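Local coordinates for protein beta-mannosidase (Trichoderma harzianum, PDB 4CVU) that probably hydrolyses terminal beta-linked mannose residues from the non-reducing ends of oligosaccharides, as a fungal member of glycoside hydrolase family 2, at residues A[518-521]-A[522-526]; A[459-462]-A[463-467]; A[545-548]-A[549-552]. All blocks are in the same frame, centred on the assembly; numbering follows the deposited sequence.

Interaction 1. Residues A[518-521]-A[522-526]. With MAN (alpha-D-mannopyranose), chain E.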
ATOM      1  N   ILE A 518      -8.190  39.991  25.460  1.00 45.59           N
ATOM      2  CA  ILE A 518      -8.347  40.341  26.871  1.00 43.51           C
ATOM      3  C   ILE A 518      -9.687  41.066  27.112  1.00 44.74           C
ATOM      4  O   ILE A 518     -10.556  40.540  27.786  1.00 44.44           O
ATOM      5  CB  ILE A 518      -7.159  41.182  27.367  1.00 44.30           C
ATOM      6  CG1 ILE A 518      -5.842  40.420  27.174  1.00 45.34           C
ATOM      7  CG2 ILE A 518      -7.332  41.539  28.837  1.00 45.29           C
ATOM      8  CD1 ILE A 518      -4.613  41.241  27.531  1.00 45.98           C
ATOM      9  N   THR A 519      -9.838  42.265  26.549  1.00 44.45           N
ATOM     10  CA  THR A 519     -11.039  43.084  26.737  1.00 44.88           C
ATOM     11  C   THR A 519     -12.289  42.311  26.296  1.00 44.80           C
ATOM     12  O   THR A 519     -13.198  42.155  27.079  1.00 46.31           O
ATOM     13  CB  THR A 519     -10.918  44.450  26.016  1.00 46.24           C
ATOM     14  OG1 THR A 519      -9.674  45.081  26.352  1.00 45.47           O
ATOM     15  CG2 THR A 519     -12.052  45.394  26.417  1.00 48.23           C
ATOM     16  N   THR A 520     -12.320  41.769  25.088  1.00 45.74           N
ATOM     17  CA  THR A 520     -13.530  41.057  24.628  1.00 46.19           C
ATOM     18  C   THR A 520     -13.617  39.677  25.277  1.00 45.58           C
ATOM     19  O   THR A 520     -14.572  39.376  25.996  1.00 44.68           O
ATOM     20  CB  THR A 520     -13.564  40.883  23.107  1.00 45.99           C
ATOM     21  OG1 THR A 520     -13.381  42.146  22.479  1.00 44.73           O
ATOM     22  CG2 THR A 520     -14.897  40.290  22.648  1.00 47.01           C
ATOM     23  N   LEU A 521     -12.594  38.863  25.041  1.00 43.42           N
ATOM     24  CA  LEU A 521     -12.618  37.464  25.477  1.00 43.57           C
ATOM     25  C   LEU A 521     -12.641  37.258  27.006  1.00 40.04           C
ATOM     26  O   LEU A 521     -13.405  36.435  27.490  1.00 39.32           O
ATOM     27  CB  LEU A 521     -11.473  36.678  24.824  1.00 43.66           C
ATOM     28  CG  LEU A 521     -11.765  35.983  23.475  1.00 46.11           C
ATOM     29  CD1 LEU A 521     -12.608  36.778  22.509  1.00 48.47           C
ATOM     30  CD2 LEU A 521     -10.480  35.570  22.797  1.00 46.05           C
ATOM     31  N   PHE A 522     -11.816  37.962  27.769  1.00 39.46           N
ATOM     32  CA  PHE A 522     -11.871  37.765  29.235  1.00 40.53           C
ATOM     33  C   PHE A 522     -13.222  38.191  29.803  1.00 40.60           C
ATOM     34  O   PHE A 522     -13.740  37.560  30.717  1.00 39.86           O
ATOM     35  CB  PHE A 522     -10.758  38.510  29.989  1.00 40.73           C
ATOM     36  CG  PHE A 522     -10.762  38.264  31.487  1.00 41.10           C
ATOM     37  CD1 PHE A 522     -10.711  36.971  31.985  1.00 42.31           C
ATOM     38  CD2 PHE A 522     -10.799  39.325  32.391  1.00 42.06           C
ATOM     39  CE1 PHE A 522     -10.689  36.714  33.352  1.00 42.13           C
ATOM     40  CE2 PHE A 522     -10.785  39.087  33.763  1.00 42.60           C
ATOM     41  CZ  PHE A 522     -10.739  37.778  34.247  1.00 42.97           C
ATOM     42  N   ASN A 523     -13.773  39.298  29.288  1.00 41.88           N
ATOM     43  CA  ASN A 523     -15.129  39.708  29.697  1.00 42.73           C
ATOM     44  C   ASN A 523     -16.168  38.674  29.364  1.00 41.04           C
ATOM     45  O   ASN A 523     -16.983  38.367  30.186  1.00 40.47           O
ATOM     46  CB  ASN A 523     -15.532  41.070  29.122  1.00 42.93           C
ATOM     47  CG  ASN A 523     -15.201  42.176  30.075  1.00 44.58           C
ATOM     48  OD1 ASN A 523     -15.820  42.259  31.136  1.00 46.51           O
ATOM     49  ND2 ASN A 523     -14.206  43.005  29.746  1.00 45.07           N
ATOM     50  N   VAL A 524     -16.093  38.092  28.170  1.00 42.28           N
ATOM     51  CA  VAL A 524     -17.044  37.024  27.785  1.00 41.50           C
ATOM     52  C   VAL A 524     -16.941  35.798  28.702  1.00 43.03           C
ATOM     53  O   VAL A 524     -17.961  35.263  29.159  1.00 46.87           O
ATOM     54  CB  VAL A 524     -16.870  36.578  26.329  1.00 41.52           C
ATOM     55  CG1 VAL A 524     -17.706  35.336  26.031  1.00 40.80           C
ATOM     56  CG2 VAL A 524     -17.269  37.680  25.371  1.00 42.40           C
ATOM     57  N   LEU A 525     -15.732  35.348  29.006  1.00 43.57           N
ATOM     58  CA  LEU A 525     -15.563  34.210  29.931  1.00 42.89           C
ATOM     59  C   LEU A 525     -16.083  34.532  31.346  1.00 42.47           C
ATOM     60  O   LEU A 525     -16.784  33.712  31.969  1.00 41.06           O
ATOM     61  CB  LEU A 525     -14.102  33.812  30.053  1.00 42.63           C
ATOM     62  CG  LEU A 525     -13.784  32.760  31.124  1.00 42.55           C
ATOM     63  CD1 LEU A 525     -14.591  31.487  30.912  1.00 43.35           C
ATOM     64  CD2 LEU A 525     -12.303  32.436  31.090  1.00 46.24           C
ATOM     65  N   ALA A 526     -15.650  35.685  31.857  1.00 41.55           N
ATOM     66  CA  ALA A 526     -16.077  36.142  33.176  1.00 44.77           C
ATOM     67  C   ALA A 526     -17.608  36.317  33.291  1.00 43.98           C
ATOM     68  O   ALA A 526     -18.190  36.023  34.340  1.00 43.53           O
ATOM     69  CB  ALA A 526     -15.363  37.428  33.582  1.00 43.93           C
TER
HETATM   70  C1  MAN E   4     -19.965  45.149  30.858  1.00 45.57           C
HETATM   71  C2  MAN E   4     -18.766  46.003  30.478  1.00 47.05           C
HETATM   72  C3  MAN E   4     -17.445  45.303  30.855  1.00 45.25           C
HETATM   73  C4  MAN E   4     -17.485  45.019  32.359  1.00 45.02           C
HETATM   74  C5  MAN E   4     -18.706  44.138  32.640  1.00 43.86           C
HETATM   75  C6  MAN E   4     -18.873  43.783  34.104  1.00 44.55           C
HETATM   76  O2  MAN E   4     -18.915  47.220  31.242  1.00 44.83           O
HETATM   77  O3  MAN E   4     -16.323  46.144  30.568  1.00 44.04           O
HETATM   78  O4  MAN E   4     -16.227  44.463  32.798  1.00 48.14           O
HETATM   79  O5  MAN E   4     -19.911  44.807  32.247  1.00 44.75           O
HETATM   80  O6  MAN E   4     -20.065  42.999  34.270  1.00 46.40           O

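Interaction 2. Residues A[459-462]-A[463-467]. With MAN (alpha-D-mannopyranose), chain B.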
ATOM      1  N   ASP A 459     -17.079  42.818  12.486  1.00 48.88           N
ATOM      2  CA  ASP A 459     -17.783  41.596  12.077  1.00 52.57           C
ATOM      3  C   ASP A 459     -17.034  40.328  12.536  1.00 50.27           C
ATOM      4  O   ASP A 459     -17.665  39.384  13.000  1.00 48.35           O
ATOM      5  CB  ASP A 459     -17.993  41.543  10.552  1.00 55.04           C
ATOM      6  CG  ASP A 459     -19.198  42.379  10.099  1.00 61.17           C
ATOM      7  OD1 ASP A 459     -20.012  42.813  10.948  1.00 63.20           O
ATOM      8  OD2 ASP A 459     -19.351  42.577   8.880  1.00 66.20           O
ATOM      9  N   PHE A 460     -15.706  40.336  12.392  1.00 50.17           N
ATOM     10  CA  PHE A 460     -14.861  39.190  12.821  1.00 48.88           C
ATOM     11  C   PHE A 460     -15.013  38.962  14.319  1.00 48.17           C
ATOM     12  O   PHE A 460     -15.330  37.855  14.766  1.00 49.45           O
ATOM     13  CB  PHE A 460     -13.390  39.423  12.456  1.00 48.14           C
ATOM     14  CG  PHE A 460     -12.471  38.258  12.815  1.00 46.83           C
ATOM     15  CD1 PHE A 460     -12.326  37.175  11.951  1.00 46.35           C
ATOM     16  CD2 PHE A 460     -11.743  38.274  14.004  1.00 46.49           C
ATOM     17  CE1 PHE A 460     -11.476  36.116  12.264  1.00 46.31           C
ATOM     18  CE2 PHE A 460     -10.895  37.215  14.330  1.00 46.37           C
ATOM     19  CZ  PHE A 460     -10.758  36.143  13.458  1.00 45.52           C
ATOM     20  N   LYS A 461     -14.845  40.026  15.089  1.00 48.87           N
ATOM     21  CA  LYS A 461     -15.094  39.957  16.533  1.00 50.43           C
ATOM     22  C   LYS A 461     -16.490  39.445  16.873  1.00 47.12           C
ATOM     23  O   LYS A 461     -16.643  38.573  17.745  1.00 46.25           O
ATOM     24  CB  LYS A 461     -14.897  41.312  17.179  1.00 49.66           C
ATOM     25  CG  LYS A 461     -15.079  41.321  18.682  1.00 52.58           C
ATOM     26  CD  LYS A 461     -15.254  42.747  19.231  1.00 54.95           C
ATOM     27  CE  LYS A 461     -13.959  43.534  19.144  1.00 54.51           C
ATOM     28  NZ  LYS A 461     -14.202  44.990  19.263  1.00 54.44           N
ATOM     29  N   ALA A 462     -17.506  39.986  16.221  1.00 44.46           N
ATOM     30  CA  ALA A 462     -18.872  39.536  16.520  1.00 45.00           C
ATOM     31  C   ALA A 462     -18.971  38.005  16.327  1.00 41.72           C
ATOM     32  O   ALA A 462     -19.556  37.318  17.144  1.00 40.41           O
ATOM     33  CB  ALA A 462     -19.891  40.260  15.659  1.00 46.33           C
ATOM     34  N   ASN A 463     -18.345  37.498  15.264  1.00 41.02           N
ATOM     35  CA  ASN A 463     -18.335  36.062  14.970  1.00 41.59           C
ATOM     36  C   ASN A 463     -17.593  35.299  16.077  1.00 39.29           C
ATOM     37  O   ASN A 463     -18.106  34.348  16.622  1.00 39.12           O
ATOM     38  CB  ASN A 463     -17.687  35.785  13.593  1.00 41.18           C
ATOM     39  CG  ASN A 463     -18.040  34.413  13.032  1.00 39.92           C
ATOM     40  OD1 ASN A 463     -18.746  33.640  13.645  1.00 41.94           O
ATOM     41  ND2 ASN A 463     -17.525  34.109  11.856  1.00 42.22           N
ATOM     42  N   VAL A 464     -16.415  35.787  16.442  1.00 39.42           N
ATOM     43  CA  VAL A 464     -15.637  35.188  17.540  1.00 39.25           C
ATOM     44  C   VAL A 464     -16.458  35.141  18.826  1.00 39.04           C
ATOM     45  O   VAL A 464     -16.480  34.135  19.542  1.00 37.75           O
ATOM     46  CB  VAL A 464     -14.310  35.960  17.777  1.00 38.21           C
ATOM     47  CG1 VAL A 464     -13.684  35.540  19.087  1.00 40.50           C
ATOM     48  CG2 VAL A 464     -13.324  35.698  16.641  1.00 39.40           C
ATOM     49  N   VAL A 465     -17.147  36.248  19.141  1.00 40.30           N
ATOM     50  CA  VAL A 465     -17.950  36.322  20.365  1.00 39.89           C
ATOM     51  C   VAL A 465     -19.068  35.281  20.342  1.00 39.73           C
ATOM     52  O   VAL A 465     -19.353  34.658  21.357  1.00 40.44           O
ATOM     53  CB  VAL A 465     -18.509  37.767  20.578  1.00 43.69           C
ATOM     54  CG1 VAL A 465     -19.640  37.768  21.581  1.00 43.30           C
ATOM     55  CG2 VAL A 465     -17.381  38.718  21.007  1.00 43.55           C
ATOM     56  N   GLY A 466     -19.674  35.049  19.183  1.00 40.49           N
ATOM     57  CA  GLY A 466     -20.651  33.955  19.073  1.00 41.79           C
ATOM     58  C   GLY A 466     -19.972  32.645  19.488  1.00 41.63           C
ATOM     59  O   GLY A 466     -20.514  31.864  20.268  1.00 40.88           O
ATOM     60  N   GLU A 467     -18.753  32.481  18.998  1.00 40.40           N
ATOM     61  CA  GLU A 467     -17.946  31.269  19.237  1.00 42.39           C
ATOM     62  C   GLU A 467     -17.519  31.142  20.677  1.00 40.10           C
ATOM     63  O   GLU A 467     -17.753  30.103  21.288  1.00 40.09           O
ATOM     64  CB  GLU A 467     -16.748  31.258  18.279  1.00 40.73           C
ATOM     65  CG  GLU A 467     -15.490  30.575  18.751  1.00 40.27           C
ATOM     66  CD  GLU A 467     -14.391  30.712  17.734  1.00 39.22           C
ATOM     67  OE1 GLU A 467     -14.655  31.238  16.638  1.00 38.76           O
ATOM     68  OE2 GLU A 467     -13.249  30.294  18.028  1.00 39.77           O
TER
HETATM   69  C1  MAN B  11     -26.824  35.858  21.148  1.00 50.78           C
HETATM   70  C2  MAN B  11     -26.950  34.685  20.190  1.00 51.48           C
HETATM   71  C3  MAN B  11     -25.946  33.600  20.565  1.00 50.78           C
HETATM   72  C4  MAN B  11     -24.533  34.161  20.606  1.00 50.84           C
HETATM   73  C5  MAN B  11     -24.489  35.421  21.475  1.00 52.18           C
HETATM   74  C6  MAN B  11     -23.157  36.152  21.394  1.00 51.37           C
HETATM   75  O2  MAN B  11     -26.672  35.137  18.892  1.00 51.00           O
HETATM   76  O3  MAN B  11     -26.046  32.545  19.655  1.00 51.31           O
HETATM   77  O4  MAN B  11     -23.682  33.179  21.189  1.00 51.09           O
HETATM   78  O5  MAN B  11     -25.501  36.359  21.118  1.00 52.76           O
HETATM   79  O6  MAN B  11     -23.121  37.191  22.372  1.00 49.86           O

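Interaction 3. Residues A[545-548]-A[549-552]. With CD (cadmium ion), chain P; MAN (alpha-D-mannopyranose), chain C; MAN (alpha-D-mannopyranose), chain E.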
ATOM      1  N   GLU A 545      -2.054  42.991  37.047  1.00 49.61           N
ATOM      2  CA  GLU A 545      -3.368  43.252  37.677  1.00 51.24           C
ATOM      3  C   GLU A 545      -4.464  42.518  36.909  1.00 49.02           C
ATOM      4  O   GLU A 545      -4.346  42.321  35.693  1.00 45.81           O
ATOM      5  CB  GLU A 545      -3.761  44.736  37.611  1.00 53.96           C
ATOM      6  CG  GLU A 545      -2.660  45.749  37.878  1.00 59.95           C
ATOM      7  CD  GLU A 545      -2.409  45.982  39.358  1.00 67.07           C
ATOM      8  OE1 GLU A 545      -3.199  45.484  40.196  1.00 67.94           O
ATOM      9  OE2 GLU A 545      -1.415  46.679  39.687  1.00 75.36           O
ATOM     10  N   ILE A 546      -5.517  42.136  37.624  1.00 45.04           N
ATOM     11  CA  ILE A 546      -6.763  41.712  37.020  1.00 45.37           C
ATOM     12  C   ILE A 546      -7.889  42.499  37.682  1.00 47.60           C
ATOM     13  O   ILE A 546      -8.103  42.388  38.879  1.00 47.74           O
ATOM     14  CB  ILE A 546      -7.043  40.226  37.182  1.00 44.79           C
ATOM     15  CG1 ILE A 546      -5.921  39.436  36.487  1.00 46.91           C
ATOM     16  CG2 ILE A 546      -8.382  39.877  36.562  1.00 43.50           C
ATOM     17  CD1 ILE A 546      -6.057  37.939  36.595  1.00 47.41           C
ATOM     18  N   ASP A 547      -8.591  43.299  36.885  1.00 49.60           N
ATOM     19  CA  ASP A 547      -9.681  44.124  37.423  1.00 48.30           C
ATOM     20  C   ASP A 547     -10.630  44.522  36.316  1.00 46.76           C
ATOM     21  O   ASP A 547     -10.247  45.253  35.388  1.00 48.88           O
ATOM     22  CB  ASP A 547      -9.104  45.343  38.106  1.00 49.73           C
ATOM     23  CG  ASP A 547     -10.174  46.205  38.756  1.00 49.26           C
ATOM     24  OD1 ASP A 547     -11.393  45.954  38.576  1.00 47.39           O
ATOM     25  OD2 ASP A 547      -9.742  47.124  39.438  1.00 54.98           O
ATOM     26  N   LEU A 548     -11.871  44.050  36.413  1.00 46.06           N
ATOM     27  CA  LEU A 548     -12.875  44.311  35.379  1.00 46.27           C
ATOM     28  C   LEU A 548     -13.243  45.800  35.231  1.00 46.77           C
ATOM     29  O   LEU A 548     -13.844  46.175  34.223  1.00 46.55           O
ATOM     30  CB  LEU A 548     -14.130  43.452  35.588  1.00 46.80           C
ATOM     31  CG  LEU A 548     -13.992  41.952  35.253  1.00 45.67           C
ATOM     32  CD1 LEU A 548     -15.256  41.171  35.604  1.00 46.09           C
ATOM     33  CD2 LEU A 548     -13.671  41.724  33.786  1.00 46.41           C
ATOM     34  N   ASP A 549     -12.865  46.634  36.208  1.00 47.73           N
ATOM     35  CA  ASP A 549     -13.037  48.095  36.093  1.00 50.80           C
ATOM     36  C   ASP A 549     -12.049  48.747  35.112  1.00 52.42           C
ATOM     37  O   ASP A 549     -12.231  49.896  34.737  1.00 52.72           O
ATOM     38  CB  ASP A 549     -12.943  48.771  37.478  1.00 51.47           C
ATOM     39  CG  ASP A 549     -14.118  48.379  38.408  1.00 49.40           C
ATOM     40  OD1 ASP A 549     -15.279  48.556  38.016  1.00 51.69           O
ATOM     41  OD2 ASP A 549     -13.876  47.849  39.505  1.00 52.61           O
ATOM     42  N   LEU A 550     -11.001  48.029  34.716  1.00 51.03           N
ATOM     43  CA  LEU A 550      -9.982  48.574  33.806  1.00 52.30           C
ATOM     44  C   LEU A 550     -10.385  48.389  32.343  1.00 49.76           C
ATOM     45  O   LEU A 550     -11.056  47.402  31.997  1.00 52.12           O
ATOM     46  CB  LEU A 550      -8.614  47.904  34.058  1.00 51.23           C
ATOM     47  CG  LEU A 550      -8.015  48.102  35.452  1.00 53.05           C
ATOM     48  CD1 LEU A 550      -6.845  47.134  35.678  1.00 53.60           C
ATOM     49  CD2 LEU A 550      -7.563  49.545  35.659  1.00 52.22           C
ATOM     50  N   PRO A 551      -9.988  49.337  31.478  1.00 51.73           N
ATOM     51  CA  PRO A 551     -10.311  49.215  30.055  1.00 51.59           C
ATOM     52  C   PRO A 551      -9.717  47.950  29.439  1.00 49.12           C
ATOM     53  O   PRO A 551     -10.381  47.303  28.630  1.00 49.38           O
ATOM     54  CB  PRO A 551      -9.740  50.491  29.424  1.00 52.19           C
ATOM     55  CG  PRO A 551      -8.859  51.103  30.441  1.00 53.86           C
ATOM     56  CD  PRO A 551      -9.272  50.588  31.786  1.00 52.80           C
ATOM     57  N   VAL A 552      -8.491  47.608  29.829  1.00 49.17           N
ATOM     58  CA  VAL A 552      -7.920  46.263  29.570  1.00 48.46           C
ATOM     59  C   VAL A 552      -7.824  45.512  30.911  1.00 46.80           C
ATOM     60  O   VAL A 552      -6.898  45.767  31.694  1.00 49.46           O
ATOM     61  CB  VAL A 552      -6.530  46.326  28.922  1.00 49.12           C
ATOM     62  CG1 VAL A 552      -6.154  44.946  28.391  1.00 48.53           C
ATOM     63  CG2 VAL A 552      -6.477  47.385  27.821  1.00 48.76           C
TER
HETATM   64 CD    CD P1011     -11.711  47.813  40.555  1.00 50.45          CD
HETATM   65  C1  MAN C   6     -17.074  51.432  31.570  1.00 53.21           C
HETATM   66  C2  MAN C   6     -17.233  52.907  31.190  1.00 55.22           C
HETATM   67  C3  MAN C   6     -16.836  53.062  29.733  1.00 59.06           C
HETATM   68  C4  MAN C   6     -15.371  52.625  29.638  1.00 60.30           C
HETATM   69  C5  MAN C   6     -15.303  51.146  29.999  1.00 57.99           C
HETATM   70  C6  MAN C   6     -13.873  50.613  29.895  1.00 59.17           C
HETATM   71  O2  MAN C   6     -16.383  53.704  32.009  1.00 52.83           O
HETATM   72  O3  MAN C   6     -17.026  54.392  29.312  1.00 61.95           O
HETATM   73  O4  MAN C   6     -14.864  52.839  28.348  1.00 65.34           O
HETATM   74  O5  MAN C   6     -15.750  50.998  31.336  1.00 57.26           O
HETATM   75  O6  MAN C   6     -13.651  49.603  30.870  1.00 58.94           O
HETATM   76  C1  MAN E   4     -19.965  45.149  30.858  1.00 45.57           C
HETATM   77  C2  MAN E   4     -18.766  46.003  30.478  1.00 47.05           C
HETATM   78  C3  MAN E   4     -17.445  45.303  30.855  1.00 45.25           C
HETATM   79  C4  MAN E   4     -17.485  45.019  32.359  1.00 45.02           C
HETATM   80  C5  MAN E   4     -18.706  44.138  32.640  1.00 43.86           C
HETATM   81  C6  MAN E   4     -18.873  43.783  34.104  1.00 44.55           C
HETATM   82  O2  MAN E   4     -18.915  47.220  31.242  1.00 44.83           O
HETATM   83  O3  MAN E   4     -16.323  46.144  30.568  1.00 44.04           O
HETATM   84  O4  MAN E   4     -16.227  44.463  32.798  1.00 48.14           O
HETATM   85  O5  MAN E   4     -19.911  44.807  32.247  1.00 44.75           O
HETATM   86  O6  MAN E   4     -20.065  42.999  34.270  1.00 46.40           O
HETATM   87  O   HOH W   1     -13.301  45.182  31.538  1.00 43.52           O
HETATM   88  O   HOH W   2     -12.263  46.624  41.835  1.00 29.24           O

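Interaction 1. Residues A[518-521]-A[522-526]
Asn523 leaves the helix with chi1 at -93°, away from a staggered value, and this lays its amide back along the preceding turn, where ND2 meets the carbonyl of Thr519. The bond from Asn523 ND2 to Thr519 O is 3.0 Å long. It is nearly straight and lies in the carbonyl plane on a lone pair, with Thr519 O also in the plane of the Asn523 amide. With its NH2 committed in this way, the amide has its rotation fixed, and OD1 is turned outward to accept a hydrogen bond from O4 of an alpha-mannose of a glycan attached to the protein, 2.8 Å from Asn523 OD1. Asparagine suits this place because a single short side chain can donate to the backbone and accept from the sugar.

The helix makes a wider pi-type turn at 518-520, yet the i to i+4 bonds beside it persist. Phe522 N reaches Ile518 O at 2.9 Å with a bent N-H angle of 135°, whereas Leu525 N to Leu521 O, at 3.0 Å, is much straighter. On another side of the helix, beta-branched Val524 places CG2 beside its own backbone N and anti to the carbonyl carbon. That methyl therefore lies against the previous turn, with Val524 CG2 3.2 Å from Thr520 O. Thr520 itself turns OG1 back to the carbonyl of Asn515, which satisfies the hydroxyl and lets its methyl serve as an apolar surface.

The helix 506-528 is wedged between several elements. Thr520, Val524 and Leu525 lean on helix 458-475, Leu521 and Leu525 pack on Tyr534 of strand 534-535, and Ile518 and Phe522 rest against Ile554 of strand 554-556.

Interaction 2. Residues A[459-462]-A[463-467]
Phe460 and Val464 meet one turn apart on helix 458-475, the helix of a beta-alpha-beta crossover between parallel strands 442-446 and 481-485; such units build the (beta/alpha)8 barrel of the catalytic domain known for glycoside hydrolase family 2. The ring and the valine cross obliquely: Val464 CG2 comes closest to Phe460 CE2, at 3.7 Å, with CD2 and CZ a little farther. The phenyl group gets there because its CG stands anti to the backbone N (chi1 -178°). Both residues are apolar and buried, as befits a helix face turned to the protein interior, where Val464 also packs on Leu521.

Lys461 and Val465 behave differently, running alongside each other and both heading off the same flank of the helix. Lys461 CG is 4.2 Å from Val465 CG2, so the aliphatic part of the lysine runs beside the valine while the chain bends at chi3 farther out; both residues touch Thr520 of helix 506-528. Asn463 has a polar role: its buried amide is satisfied by Arg133 and Asn130 at OD1 and by the carbonyl of Asp129 at ND2.

Backbone bonds such as Val465 N to Lys461 O, 2.8 Å, tie the turns together. Beyond them, Val465 CG1 lies 3.6 Å from O6 of an attached glycan's alpha-mannose.

Interaction 3. Residues A[545-548]-A[549-552]
Asp547 and Asp549 clasp one cadmium ion between them across a type I beta turn that runs from Asp547 to Leu550. Asp547 grips the metal with both carboxylate oxygens, OD1 at 2.7 Å and OD2 at 2.4 Å from the cadmium, while Asp549 contributes OD2 alone, also at 2.4 Å. The two carboxylate planes are turned 78° against each other.

Asp547 has a second task. A chi1 of -177° swings its carboxylate away from the backbone N, and Asp547 OD1 accepts a hydrogen bond from Asp549 N at 2.9 Å, met from above the carboxylate plane. This is an Asx turn laid over the beta turn, whose closing bond joins Leu550 N to Asp547 O at 3.0 Å. Leu550 folds back over the same residue and brings its CD1 to 3.8 Å from Asp547 CB, an apolar cover on the aliphatic part of the aspartate.

A water bridges the carbonyls of Leu548 and Leu550 and reaches a glycan mannose. Two like charges set so near each other, with OD1 of Asp547 and OD2 of Asp549 3.3 Å apart, would probably repel without a cation; the cadmium offsets that charge and probably stiffens the turn.

How the interactions relate
Along the chain interaction 2 comes first, then interaction 1, then interaction 3. The first two lie on two helices that pack on each other, 458-475 and 506-528, with centres 12 Å apart: Thr520 CG2 is 3.4 Å from Val465 CG2. Interaction 3, in the loop between strands 545-546 and 554-556, lies 11 Å from interaction 1, centre to centre, and touches the same helix 506-528; its nearest atoms stay about 10 Å from interaction 2. Interactions 1 and 3 also approach one glycan mannose. The two helices thus lie with the parallel strands 442-446, 481-485 and 534-535, and the 545-556 hairpin sits against helix 506-528, where attached glycans lie against protein surface.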